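Local coordinates for protein disulfide-isomerase A4 (Rattus norvegicus, PDB 3EC3), which catalyses the rearrangement of disulfide bonds in proteins, although this chain holds just its two noncatalytic thioredoxin-like domains, b and b', at residues L12-Q18 with E64-L69; M92-D96 with Y109-H113; F166-F171 with V223-K227. The protein carries 1 engineered substitution. All blocks are in the same frame, centred on the assembly; numbering follows the deposited sequence.

Contact 1. Residues L12-Q18 with E64-L69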
loop_
_atom_site.group_PDB
_atom_site.type_symbol
_atom_site.label_atom_id
_atom_site.label_comp_id
_atom_site.label_asym_id
_atom_site.label_seq_id
_atom_site.Cartn_x
_atom_site.Cartn_y
_atom_site.Cartn_z
ATOM N N LEU A 12 -19.114 -14.234 -1.728
ATOM C CA LEU A 12 -20.185 -14.973 -2.376
ATOM C C LEU A 12 -20.388 -14.499 -3.822
ATOM O O LEU A 12 -20.761 -15.289 -4.684
ATOM C CB LEU A 12 -21.500 -14.886 -1.589
ATOM C CG LEU A 12 -21.369 -15.173 -0.102
ATOM C CD1 LEU A 12 -22.683 -14.825 0.598
ATOM C CD2 LEU A 12 -20.917 -16.600 0.115
ATOM N N THR A 13 -20.180 -13.216 -4.098
ATOM C CA THR A 13 -20.550 -12.702 -5.403
ATOM C C THR A 13 -19.428 -11.924 -6.065
ATOM O O THR A 13 -18.482 -11.423 -5.417
ATOM C CB THR A 13 -21.768 -11.765 -5.320
ATOM O OG1 THR A 13 -21.430 -10.623 -4.524
ATOM C CG2 THR A 13 -23.010 -12.478 -4.743
ATOM N N LEU A 14 -19.571 -11.753 -7.371
ATOM C CA LEU A 14 -18.630 -10.946 -8.092
ATOM C C LEU A 14 -18.744 -9.487 -7.612
ATOM O O LEU A 14 -17.727 -8.775 -7.504
ATOM C CB LEU A 14 -18.908 -11.063 -9.589
ATOM C CG LEU A 14 -17.778 -11.337 -10.561
ATOM C CD1 LEU A 14 -18.253 -10.899 -11.955
ATOM C CD2 LEU A 14 -16.525 -10.583 -10.135
ATOM N N LYS A 15 -19.974 -9.061 -7.293
ATOM C CA LYS A 15 -20.224 -7.669 -6.851
ATOM C C LYS A 15 -19.432 -7.322 -5.597
ATOM O O LYS A 15 -19.010 -6.178 -5.433
ATOM C CB LYS A 15 -21.712 -7.390 -6.611
ATOM C CG LYS A 15 -22.489 -7.161 -7.896
ATOM C CD LYS A 15 -23.877 -6.581 -7.635
ATOM C CE LYS A 15 -24.614 -6.354 -8.949
ATOM N NZ LYS A 15 -25.976 -5.797 -8.723
ATOM N N GLN A 16 -19.259 -8.291 -4.701
ATOM C CA GLN A 16 -18.456 -8.109 -3.489
ATOM C C GLN A 16 -17.022 -7.706 -3.874
ATOM O O GLN A 16 -16.441 -6.753 -3.312
ATOM C CB GLN A 16 -18.461 -9.411 -2.683
ATOM C CG GLN A 16 -17.652 -9.417 -1.358
ATOM C CD GLN A 16 -18.437 -8.812 -0.185
ATOM O OE1 GLN A 16 -19.395 -8.070 -0.370
ATOM N NE2 GLN A 16 -18.054 -9.178 1.029
ATOM N N VAL A 17 -16.430 -8.469 -4.787
ATOM C CA VAL A 17 -15.038 -8.161 -5.216
ATOM C C VAL A 17 -14.965 -6.788 -5.901
ATOM O O VAL A 17 -14.076 -6.011 -5.609
ATOM C CB VAL A 17 -14.510 -9.232 -6.183
ATOM C CG1 VAL A 17 -13.038 -8.908 -6.583
ATOM C CG2 VAL A 17 -14.619 -10.600 -5.566
ATOM N N GLN A 18 -15.911 -6.490 -6.785
ATOM C CA GLN A 18 -16.008 -5.145 -7.407
ATOM C C GLN A 18 -16.089 -4.006 -6.386
ATOM O O GLN A 18 -15.388 -2.997 -6.477
ATOM C CB GLN A 18 -17.173 -5.128 -8.398
ATOM C CG GLN A 18 -16.899 -6.090 -9.608
ATOM C CD GLN A 18 -18.121 -6.304 -10.517
ATOM O OE1 GLN A 18 -19.241 -6.400 -10.059
ATOM N NE2 GLN A 18 -17.879 -6.402 -11.818
ATOM N N GLU A 64 -16.739 -18.852 -11.243
ATOM C CA GLU A 64 -17.170 -17.604 -11.865
ATOM C C GLU A 64 -16.236 -16.451 -11.487
ATOM O O GLU A 64 -15.790 -15.660 -12.341
ATOM C CB GLU A 64 -18.616 -17.308 -11.460
ATOM C CG GLU A 64 -19.031 -15.823 -11.518
ATOM C CD GLU A 64 -20.478 -15.624 -11.055
ATOM O OE1 GLU A 64 -20.702 -14.828 -10.121
ATOM O OE2 GLU A 64 -21.386 -16.299 -11.596
ATOM N N ILE A 65 -15.887 -16.380 -10.198
ATOM C CA ILE A 65 -15.019 -15.311 -9.762
ATOM C C ILE A 65 -13.591 -15.562 -10.234
ATOM O O ILE A 65 -12.905 -14.619 -10.632
ATOM C CB ILE A 65 -15.124 -15.096 -8.211
ATOM C CG1 ILE A 65 -16.572 -14.659 -7.852
ATOM C CG2 ILE A 65 -14.011 -14.125 -7.738
ATOM C CD1 ILE A 65 -16.788 -14.308 -6.389
ATOM N N ALA A 66 -13.146 -16.824 -10.217
ATOM C CA ALA A 66 -11.815 -17.179 -10.718
ATOM C C ALA A 66 -11.692 -16.759 -12.199
ATOM O O ALA A 66 -10.714 -16.106 -12.588
ATOM C CB ALA A 66 -11.568 -18.694 -10.571
ATOM N N LYS A 67 -12.699 -17.112 -12.994
ATOM C CA LYS A 67 -12.764 -16.686 -14.432
ATOM C C LYS A 67 -12.660 -15.176 -14.587
ATOM O O LYS A 67 -11.793 -14.673 -15.337
ATOM C CB LYS A 67 -14.032 -17.251 -15.110
ATOM C CG LYS A 67 -14.050 -18.763 -15.085
ATOM C CD LYS A 67 -15.277 -19.433 -15.748
ATOM C CE LYS A 67 -15.243 -20.942 -15.489
ATOM N NZ LYS A 67 -16.586 -21.582 -15.698
ATOM N N PHE A 68 -13.506 -14.439 -13.863
ATOM C CA PHE A 68 -13.405 -12.974 -13.829
ATOM C C PHE A 68 -12.001 -12.496 -13.504
ATOM O O PHE A 68 -11.511 -11.549 -14.133
ATOM C CB PHE A 68 -14.418 -12.356 -12.848
ATOM C CG PHE A 68 -14.220 -10.886 -12.597
ATOM C CD1 PHE A 68 -13.536 -10.448 -11.465
ATOM C CD2 PHE A 68 -14.732 -9.936 -13.480
ATOM C CE1 PHE A 68 -13.361 -9.060 -11.218
ATOM C CE2 PHE A 68 -14.551 -8.556 -13.243
ATOM C CZ PHE A 68 -13.871 -8.121 -12.119
ATOM N N LEU A 69 -11.357 -13.130 -12.526
ATOM C CA LEU A 69 -10.035 -12.700 -12.079
ATOM C C LEU A 69 -8.912 -13.197 -12.962
ATOM O O LEU A 69 -7.743 -12.885 -12.708
ATOM C CB LEU A 69 -9.746 -13.178 -10.663
ATOM C CG LEU A 69 -10.621 -12.593 -9.566
ATOM C CD1 LEU A 69 -10.179 -13.199 -8.244
ATOM C CD2 LEU A 69 -10.541 -11.065 -9.573
HETATM O O HOH W 1 -19.571 -16.108 -7.418
#
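Glu64 opens the helical segment 64-69 at the exposed edge of the interface. Its CA-to-CB bond points toward 12-18, yet the carboxylate reaches the backbone there through a solvent molecule: water 1 donates to Leu12 O (3.1 Å) and to Glu64 OE1 (3.2 Å). The next residue, the buried Ile65, lies level with Leu14, their CA atoms 5.9 Å apart. Ile65 CD1 reaches into the start of the facing helix, 3.5 Å from Thr13 O and 3.9 Å from Leu14 N, while Ile65 CG2 meets Val17 CG2 at 4.2 Å. Thr13 is the N-cap of that helix: Thr13 OG1 accepts from Gln16 N at 3.2 Å with an N-H...O angle of 150°. Phe68, four residues after Glu64, brings its ring to the interface. Leu14 CD2 sits 3.5 Å from the ring centroid of Phe68 and 22° off the ring normal, a CH-pi contact over the face; Gln18 NE2 comes to 4.2 Å from Phe68 CE2. Finally Leu69 CD2 approaches Val17 CG1 at 4.5 Å, and the Leu69 side chain also packs on Leu30 of strand 28-32, so the apolar seam runs down into the sheet. The axes of 14-18 and 64-69 approach to 10.7 Å and are inclined at 41°, a spacing that leaves room for side chains between the backbones. Two helices so inclined, the first and third of the domain, packed side by side on one face of a central sheet with strand order 1-3-2-4-5, are a hallmark of the thioredoxin fold, here the b domain.

Contact 2. Residues M92-D96 with Y109-H113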
loop_
_atom_site.group_PDB
_atom_site.type_symbol
_atom_site.label_atom_id
_atom_site.label_comp_id
_atom_site.label_asym_id
_atom_site.label_seq_id
_atom_site.Cartn_x
_atom_site.Cartn_y
_atom_site.Cartn_z
HETATM N N MSE A 92 -2.781 -7.611 -10.297
HETATM C CA MSE A 92 -2.797 -8.662 -9.297
HETATM C C MSE A 92 -1.452 -9.261 -9.098
HETATM O O MSE A 92 -0.677 -9.394 -10.057
HETATM C CB MSE A 92 -3.833 -9.758 -9.609
HETATM C CG MSE A 92 -4.120 -10.072 -11.037
HETATM SE SE MSE A 92 -5.751 -11.261 -10.915
HETATM C CE MSE A 92 -7.017 -9.944 -11.437
ATOM N N HIS A 93 -1.152 -9.591 -7.851
ATOM C CA HIS A 93 -0.018 -10.460 -7.553
ATOM C C HIS A 93 -0.591 -11.818 -7.203
ATOM O O HIS A 93 -1.448 -11.895 -6.330
ATOM C CB HIS A 93 0.779 -9.877 -6.406
ATOM C CG HIS A 93 1.716 -8.784 -6.849
ATOM N ND1 HIS A 93 1.398 -7.454 -6.751
ATOM C CD2 HIS A 93 2.957 -8.835 -7.379
ATOM C CE1 HIS A 93 2.413 -6.719 -7.180
ATOM N NE2 HIS A 93 3.375 -7.532 -7.561
ATOM N N VAL A 94 -0.121 -12.873 -7.890
ATOM C CA VAL A 94 -0.703 -14.202 -7.786
ATOM C C VAL A 94 0.359 -15.222 -7.354
ATOM O O VAL A 94 1.453 -15.281 -7.961
ATOM C CB VAL A 94 -1.336 -14.629 -9.136
ATOM C CG1 VAL A 94 -1.956 -16.012 -9.033
ATOM C CG2 VAL A 94 -2.421 -13.614 -9.564
HETATM N N MSE A 95 0.065 -15.973 -6.290
HETATM C CA MSE A 95 0.967 -17.005 -5.772
HETATM C C MSE A 95 0.256 -18.351 -5.800
HETATM O O MSE A 95 -0.904 -18.435 -5.421
HETATM C CB MSE A 95 1.387 -16.704 -4.339
HETATM C CG MSE A 95 2.308 -17.770 -3.735
HETATM SE SE MSE A 95 2.670 -17.345 -1.879
HETATM C CE MSE A 95 1.074 -17.439 -1.236
ATOM N N ASP A 96 0.950 -19.384 -6.281
ATOM C CA ASP A 96 0.421 -20.754 -6.233
ATOM C C ASP A 96 0.347 -21.188 -4.795
ATOM O O ASP A 96 1.295 -20.973 -4.045
ATOM C CB ASP A 96 1.334 -21.761 -6.991
ATOM C CG ASP A 96 1.469 -21.452 -8.483
ATOM O OD1 ASP A 96 0.737 -20.563 -8.995
ATOM O OD2 ASP A 96 2.308 -22.111 -9.169
ATOM N N TYR A 109 4.542 -13.690 1.494
ATOM C CA TYR A 109 4.076 -13.084 0.226
ATOM C C TYR A 109 3.080 -11.935 0.488
ATOM O O TYR A 109 3.119 -10.882 -0.188
ATOM C CB TYR A 109 3.403 -14.147 -0.639
ATOM C CG TYR A 109 3.145 -13.770 -2.081
ATOM C CD1 TYR A 109 1.914 -13.282 -2.473
ATOM C CD2 TYR A 109 4.134 -13.936 -3.050
ATOM C CE1 TYR A 109 1.655 -12.962 -3.798
ATOM C CE2 TYR A 109 3.899 -13.618 -4.371
ATOM C CZ TYR A 109 2.648 -13.128 -4.732
ATOM O OH TYR A 109 2.401 -12.796 -6.036
ATOM N N VAL A 110 2.176 -12.148 1.442
ATOM C CA VAL A 110 1.205 -11.113 1.849
ATOM C C VAL A 110 1.939 -9.886 2.389
ATOM O O VAL A 110 1.667 -8.781 1.988
ATOM C CB VAL A 110 0.209 -11.663 2.916
ATOM C CG1 VAL A 110 -0.622 -10.536 3.478
ATOM C CG2 VAL A 110 -0.685 -12.748 2.294
ATOM N N VAL A 111 2.896 -10.089 3.294
ATOM C CA VAL A 111 3.626 -8.941 3.860
ATOM C C VAL A 111 4.397 -8.221 2.740
ATOM O O VAL A 111 4.264 -7.015 2.583
ATOM C CB VAL A 111 4.525 -9.336 5.081
ATOM C CG1 VAL A 111 5.393 -8.143 5.565
ATOM C CG2 VAL A 111 3.653 -9.849 6.245
ATOM N N LYS A 112 5.113 -8.984 1.934
ATOM C CA LYS A 112 5.869 -8.455 0.816
ATOM C C LYS A 112 5.018 -7.579 -0.087
ATOM O O LYS A 112 5.421 -6.449 -0.414
ATOM C CB LYS A 112 6.502 -9.600 0.014
ATOM C CG LYS A 112 7.258 -9.126 -1.235
ATOM C CD LYS A 112 8.142 -10.200 -1.795
ATOM C CE LYS A 112 8.843 -9.734 -3.070
ATOM N NZ LYS A 112 9.566 -10.891 -3.725
ATOM N N HIS A 113 3.838 -8.074 -0.473
ATOM C CA HIS A 113 3.015 -7.425 -1.495
ATOM C C HIS A 113 1.805 -6.615 -1.037
ATOM O O HIS A 113 1.016 -6.170 -1.849
ATOM C CB HIS A 113 2.564 -8.448 -2.549
ATOM C CG HIS A 113 3.688 -8.921 -3.405
ATOM N ND1 HIS A 113 4.178 -10.206 -3.355
ATOM C CD2 HIS A 113 4.473 -8.250 -4.285
ATOM C CE1 HIS A 113 5.198 -10.319 -4.188
ATOM N NE2 HIS A 113 5.389 -9.149 -4.769
#
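Strand 93-96 and helix segment 109-113 run nearly antiparallel, with axes 166° apart in direction and 10.4 Å apart at closest approach. Two steps along the strand match one helical turn: the CA atoms of His93 and Met95 are 6.9 Å apart, those of Tyr109 and His113 6.0 Å. This lets His93 face His113 (CA to CA 7.4 Å) and Met95 face Tyr109 (7.8 Å), while Val94 between them points away from the helix. The strand is the outermost of the b-domain sheet, pairing with strand 75-79 through backbone bonds of His93 with Leu78 and Met95 with Leu76; the helix is the last of the domain and folds back over this edge, as the C-terminal helix of a thioredoxin fold does. Tyr109 fills the gap between the layers. Met95, a selenomethionine, lies along it: Met95 CB stands 3.7 Å from the Tyr109 ring centroid, 8° off the normal, as a CH-pi contact, and Met95 SE is 4.2 Å from that centroid at an oblique 35°, a Met-aromatic contact. At the other end of the ring, Tyr109 OH is 3.4 Å from His93 CB. The rings of His93 and His113 form an offset stack, with centroids 4.1 Å apart and planes at 23°; His93 CD2 and His113 CD2 approach to 3.5 Å. A weak bond from His113 ND1 to Tyr109 O (3.4 Å, 129°) joins the stacked ring to its own helix.

Contact 3. Residues F166-F171 with V223-K227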
loop_
_atom_site.group_PDB
_atom_site.type_symbol
_atom_site.label_atom_id
_atom_site.label_comp_id
_atom_site.label_asym_id
_atom_site.label_seq_id
_atom_site.Cartn_x
_atom_site.Cartn_y
_atom_site.Cartn_z
ATOM N N PHE A 166 12.955 4.014 -7.055
ATOM C CA PHE A 166 13.581 3.742 -5.762
ATOM C C PHE A 166 12.858 2.632 -5.011
ATOM O O PHE A 166 12.286 2.879 -3.932
ATOM C CB PHE A 166 13.654 5.006 -4.911
ATOM C CG PHE A 166 14.522 6.105 -5.532
ATOM C CD1 PHE A 166 13.964 7.065 -6.386
ATOM C CD2 PHE A 166 15.877 6.167 -5.248
ATOM C CE1 PHE A 166 14.777 8.070 -6.972
ATOM C CE2 PHE A 166 16.705 7.176 -5.807
ATOM C CZ PHE A 166 16.148 8.122 -6.674
ATOM N N PRO A 167 12.866 1.418 -5.576
ATOM C CA PRO A 167 12.129 0.360 -4.907
ATOM C C PRO A 167 12.664 0.054 -3.515
ATOM O O PRO A 167 12.002 -0.626 -2.733
ATOM C CB PRO A 167 12.322 -0.832 -5.847
ATOM C CG PRO A 167 13.645 -0.541 -6.577
ATOM C CD PRO A 167 13.507 0.931 -6.824
ATOM N N GLU A 168 13.879 0.519 -3.227
ATOM C CA GLU A 168 14.516 0.280 -1.937
ATOM C C GLU A 168 13.920 1.140 -0.800
ATOM O O GLU A 168 14.183 0.873 0.404
ATOM C CB GLU A 168 16.015 0.556 -2.050
ATOM C CG GLU A 168 16.337 2.030 -2.349
ATOM C CD GLU A 168 16.510 2.320 -3.844
ATOM O OE1 GLU A 168 15.961 1.565 -4.685
ATOM O OE2 GLU A 168 17.229 3.283 -4.180
ATOM N N TYR A 169 13.106 2.151 -1.163
ATOM C CA TYR A 169 12.397 2.962 -0.167
ATOM C C TYR A 169 10.885 2.783 -0.347
ATOM O O TYR A 169 10.436 2.495 -1.453
ATOM C CB TYR A 169 12.736 4.456 -0.343
ATOM C CG TYR A 169 14.232 4.724 -0.374
ATOM C CD1 TYR A 169 15.098 4.041 0.496
ATOM C CD2 TYR A 169 14.775 5.662 -1.260
ATOM C CE1 TYR A 169 16.497 4.277 0.492
ATOM C CE2 TYR A 169 16.173 5.913 -1.273
ATOM C CZ TYR A 169 17.013 5.225 -0.408
ATOM O OH TYR A 169 18.368 5.477 -0.446
ATOM N N THR A 170 10.142 2.957 0.739
ATOM C CA THR A 170 8.650 2.963 0.714
ATOM C C THR A 170 8.211 4.430 0.529
ATOM O O THR A 170 8.820 5.326 1.111
ATOM C CB THR A 170 8.107 2.406 2.019
ATOM O OG1 THR A 170 8.724 1.116 2.286
ATOM C CG2 THR A 170 6.573 2.288 1.982
ATOM N N PHE A 171 7.221 4.680 -0.339
ATOM C CA PHE A 171 6.715 6.049 -0.585
ATOM C C PHE A 171 5.242 6.026 -0.216
ATOM O O PHE A 171 4.554 4.992 -0.402
ATOM C CB PHE A 171 6.820 6.419 -2.051
ATOM C CG PHE A 171 8.241 6.673 -2.569
ATOM C CD1 PHE A 171 9.165 5.656 -2.708
ATOM C CD2 PHE A 171 8.609 7.958 -2.978
ATOM C CE1 PHE A 171 10.452 5.905 -3.218
ATOM C CE2 PHE A 171 9.904 8.224 -3.488
ATOM C CZ PHE A 171 10.822 7.199 -3.603
ATOM N N VAL A 223 15.231 12.763 -2.568
ATOM C CA VAL A 223 15.521 11.337 -2.327
ATOM C C VAL A 223 16.981 10.960 -2.699
ATOM O O VAL A 223 17.646 10.212 -1.960
ATOM C CB VAL A 223 14.491 10.425 -3.065
ATOM C CG1 VAL A 223 14.875 8.951 -2.984
ATOM C CG2 VAL A 223 13.048 10.676 -2.503
HETATM N N MSE A 224 17.464 11.453 -3.833
HETATM C CA MSE A 224 18.848 11.212 -4.247
HETATM C C MSE A 224 19.821 11.802 -3.218
HETATM O O MSE A 224 20.810 11.149 -2.828
HETATM C CB MSE A 224 19.131 11.787 -5.642
HETATM C CG MSE A 224 18.894 10.811 -6.793
HETATM SE SE MSE A 224 20.080 9.231 -6.642
HETATM C CE MSE A 224 19.524 8.159 -8.215
ATOM N N ALA A 225 19.530 13.019 -2.761
ATOM C CA ALA A 225 20.420 13.691 -1.797
ATOM C C ALA A 225 20.425 12.908 -0.480
ATOM O O ALA A 225 21.491 12.738 0.160
ATOM C CB ALA A 225 20.015 15.133 -1.590
ATOM N N PHE A 226 19.249 12.390 -0.115
ATOM C CA PHE A 226 19.109 11.495 1.030
ATOM C C PHE A 226 19.986 10.251 0.893
ATOM O O PHE A 226 20.720 9.910 1.812
ATOM C CB PHE A 226 17.658 11.052 1.243
ATOM C CG PHE A 226 17.523 9.897 2.236
ATOM C CD1 PHE A 226 17.334 8.587 1.790
ATOM C CD2 PHE A 226 17.618 10.132 3.610
ATOM C CE1 PHE A 226 17.217 7.542 2.697
ATOM C CE2 PHE A 226 17.521 9.086 4.536
ATOM C CZ PHE A 226 17.319 7.794 4.088
ATOM N N LYS A 227 19.882 9.589 -0.259
ATOM C CA LYS A 227 20.592 8.349 -0.565
ATOM C C LYS A 227 22.084 8.542 -0.434
ATOM O O LYS A 227 22.808 7.673 0.092
ATOM C CB LYS A 227 20.295 7.951 -2.009
ATOM C CG LYS A 227 20.971 6.668 -2.485
ATOM C CD LYS A 227 20.544 6.424 -3.927
ATOM C CE LYS A 227 19.940 5.048 -4.165
ATOM N NZ LYS A 227 19.356 4.327 -2.981
#
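Val223 is the apolar centre, a buried residue whose two methyls meet three aromatic rings. Val223 CG1 lies over the face of Phe166, 3.6 Å from the ring centroid and only 8° off its normal, a well-centred CH-pi contact; the same methyl is 3.7 Å from Tyr169 CD2, near the plane of that ring. Val223 CG2 is directed to the sheet, 4.1 Å from Phe171 CE2. Phe171 in turn packs on Val136 of the neighbouring strand and on Val159, Val162 and Ala163 of helix 149-163, so the cluster belongs to the core between the sheet of the second domain, b', and the helices 149-163 and 216-227. This is again a thioredoxin-like fold, and the contact joins its C-terminal helix, 216-227, to the turn that leads into strand 170-175, the third in sequence. The turn is type I, from Phe166 to Tyr169, closed by Tyr169 N to Phe166 O at 3.0 Å; it brings Phe166 and Tyr169 to the helix together. Farther out, the selenomethionine Met224 places its CE 3.7 Å from Phe166 CZ, while Met224 SE lies 5.2 Å from the ring centroid at the edge (89° off the normal), a Met-aromatic contact. Phe226 directs its edge to the face of Tyr169 in a T-shaped pair, centroids 5.5 Å apart and planes at 76°. At the exposed polar edge Lys227 extends its side chain to the turn: Lys227 NZ donates to Tyr169 OH at 3.0 Å and to Glu168 OE2 at 2.7 Å, the latter a salt bridge.

How the contacts relate
From the N terminus, contact 1 closes first, bringing the first and third helices of the b domain together across 45 intervening residues. Contact 2 then closes a short loop of 12 residues between the last strand and last helix of the same domain. The chain passes into the b' domain, where contact 3 spans 51 residues to bring the C-terminal helix back to the entry of the third strand. The three follow in series, neither nested nor crossed. Contacts 1 and 2 touch by packing, with Leu69 O 3.1 Å from Met92 SE. Contact 3 stands apart: its nearest atoms are about 9 Å from contact 2 and about 22 Å from contact 1.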